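Local structure of transcriptional regulator (AraC-type DNA-binding domain-containing proteins) (Chromobacterium violaceum, 3OIO) at residues Leu59-Ala64 and Cys82-Gly87. The protein probably binds specific DNA sequences and regulates transcription through an AraC-type helix-turn-helix domain, the part of the longer protein present here. Residues are numbered along the deposited sequence; the frame is centred on the assembly and turned at random. Where two conformers were deposited one is given.
Sequences LRLNRA and CGFSSG
R60 and C82 bring the two backbones closest, with CA of R60 5.4 Å from CA of C82, where helix 52-70 of this AraC-type domain passes the loop joining helices 75-81 and 87-98. C82 is the first residue beyond helix 75-81, and G83, at positive phi, is the C-prime residue of a Schellman motif that turns the chain; OG of S86, at the N-cap of helix 87-98, accepts a hydrogen bond from N of H89. The contact is a worked example of an arginine binding a carbonyl just past a helix C-terminus. NE of R60 donates an almost straight hydrogen bond (2.8 Å, 170°) to O of C82, which lies in the guanidinium plane, while NH1 adds a weak one to the same oxygen. A bend at chi3 (42°) folds NE back toward that carbonyl. NH1 also sits over the centre of one face of the F84 ring, and CZ of R60 lies 4.5 Å from the ring centroid in a cation-pi contact. Crossing F84 at about a right angle, L61 sets CD2 3.4 Å from CZ of the ring. SG of C82 packs on A64, 3.5 Å from its N and 3.8 Å from its CB. F90 and H89 also meet the F84 ring. One arginine thus joins helix 52-70 to the loop, where carbonyl and aromatic face would both favour its cation.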
# COMPACT_ATOMS: atom_id res chain seq x y z
N LEU A 59 -0.65 -0.39 -1.53
CA LEU A 59 -0.18 0.98 -1.47
C LEU A 59 1.13 1.06 -0.66
O LEU A 59 2.12 1.67 -1.11
CB LEU A 59 -1.29 1.80 -0.82
CG LEU A 59 -1.21 3.29 -0.69
CD1 LEU A 59 -2.60 3.82 -0.27
CD2 LEU A 59 -0.16 3.59 0.35
N ARG A 60 1.15 0.41 0.50
CA ARG A 60 2.35 0.39 1.36
C ARG A 60 3.52 -0.32 0.65
O ARG A 60 4.66 0.15 0.75
CB ARG A 60 2.02 -0.28 2.70
CG ARG A 60 1.08 0.63 3.58
CD ARG A 60 0.34 -0.13 4.74
NE ARG A 60 1.31 -1.04 5.33
CZ ARG A 60 1.09 -2.29 5.69
NH1 ARG A 60 2.14 -3.05 6.09
NH2 ARG A 60 -0.17 -2.78 5.65
N LEU A 61 3.22 -1.40 -0.08
CA LEU A 61 4.26 -2.10 -0.86
C LEU A 61 4.82 -1.22 -2.00
O LEU A 61 6.03 -1.26 -2.28
CB LEU A 61 3.71 -3.40 -1.46
CG LEU A 61 3.57 -4.49 -0.36
CD1 LEU A 61 2.75 -5.66 -0.95
CD2 LEU A 61 4.93 -5.00 0.26
N ASN A 62 3.94 -0.43 -2.65
CA ASN A 62 4.43 0.49 -3.65
C ASN A 62 5.26 1.62 -3.06
O ASN A 62 6.24 2.05 -3.70
CB ASN A 62 3.26 1.02 -4.52
CG ASN A 62 2.97 0.06 -5.67
OD1 ASN A 62 3.64 0.10 -6.72
ND2 ASN A 62 1.99 -0.81 -5.47
N ARG A 63 4.90 2.12 -1.87
CA ARG A 63 5.78 3.10 -1.23
C ARG A 63 7.15 2.43 -0.94
O ARG A 63 8.22 3.05 -1.12
CB ARG A 63 5.15 3.68 0.05
CG ARG A 63 6.10 4.62 0.85
CD ARG A 63 6.69 5.81 0.08
NE ARG A 63 5.76 6.65 -0.68
CZ ARG A 63 5.12 7.72 -0.19
NH1 ARG A 63 4.32 8.44 -0.98
NH2 ARG A 63 5.26 8.05 1.10
N ALA A 64 7.12 1.18 -0.50
CA ALA A 64 8.38 0.46 -0.22
C ALA A 64 9.22 0.37 -1.50
O ALA A 64 10.47 0.53 -1.48
CB ALA A 64 8.07 -0.93 0.34
N CYS A 82 7.11 1.47 6.15
CA CYS A 82 5.92 1.21 5.36
C CYS A 82 4.93 0.36 6.14
O CYS A 82 4.02 -0.24 5.56
CB CYS A 82 6.28 0.58 4.01
SG CYS A 82 7.27 1.68 3.01
N GLY A 83 5.10 0.31 7.47
CA GLY A 83 4.09 -0.28 8.36
C GLY A 83 4.22 -1.77 8.63
O GLY A 83 3.31 -2.37 9.20
N PHE A 84 5.31 -2.39 8.18
CA PHE A 84 5.53 -3.82 8.37
C PHE A 84 6.12 -4.06 9.75
O PHE A 84 6.70 -3.16 10.33
CB PHE A 84 6.41 -4.39 7.24
CG PHE A 84 5.72 -4.34 5.93
CD1 PHE A 84 4.90 -5.40 5.53
CD2 PHE A 84 5.79 -3.20 5.13
CE1 PHE A 84 4.19 -5.34 4.32
CE2 PHE A 84 5.09 -3.13 3.91
CZ PHE A 84 4.28 -4.22 3.52
N SER A 85 5.98 -5.25 10.30
CA SER A 85 6.55 -5.44 11.62
C SER A 85 7.57 -6.52 11.70
O SER A 85 7.92 -6.93 12.80
CB SER A 85 5.49 -5.69 12.68
OG SER A 85 5.95 -5.17 13.90
N SER A 86 8.02 -7.00 10.56
CA SER A 86 9.28 -7.73 10.54
C SER A 86 9.84 -7.72 9.14
O SER A 86 9.09 -7.53 8.15
CB SER A 86 9.14 -9.17 11.04
OG SER A 86 8.53 -10.03 10.09
N GLY A 87 11.15 -7.96 9.07
CA GLY A 87 11.81 -8.12 7.80
C GLY A 87 11.25 -9.27 6.99
O GLY A 87 10.94 -9.07 5.81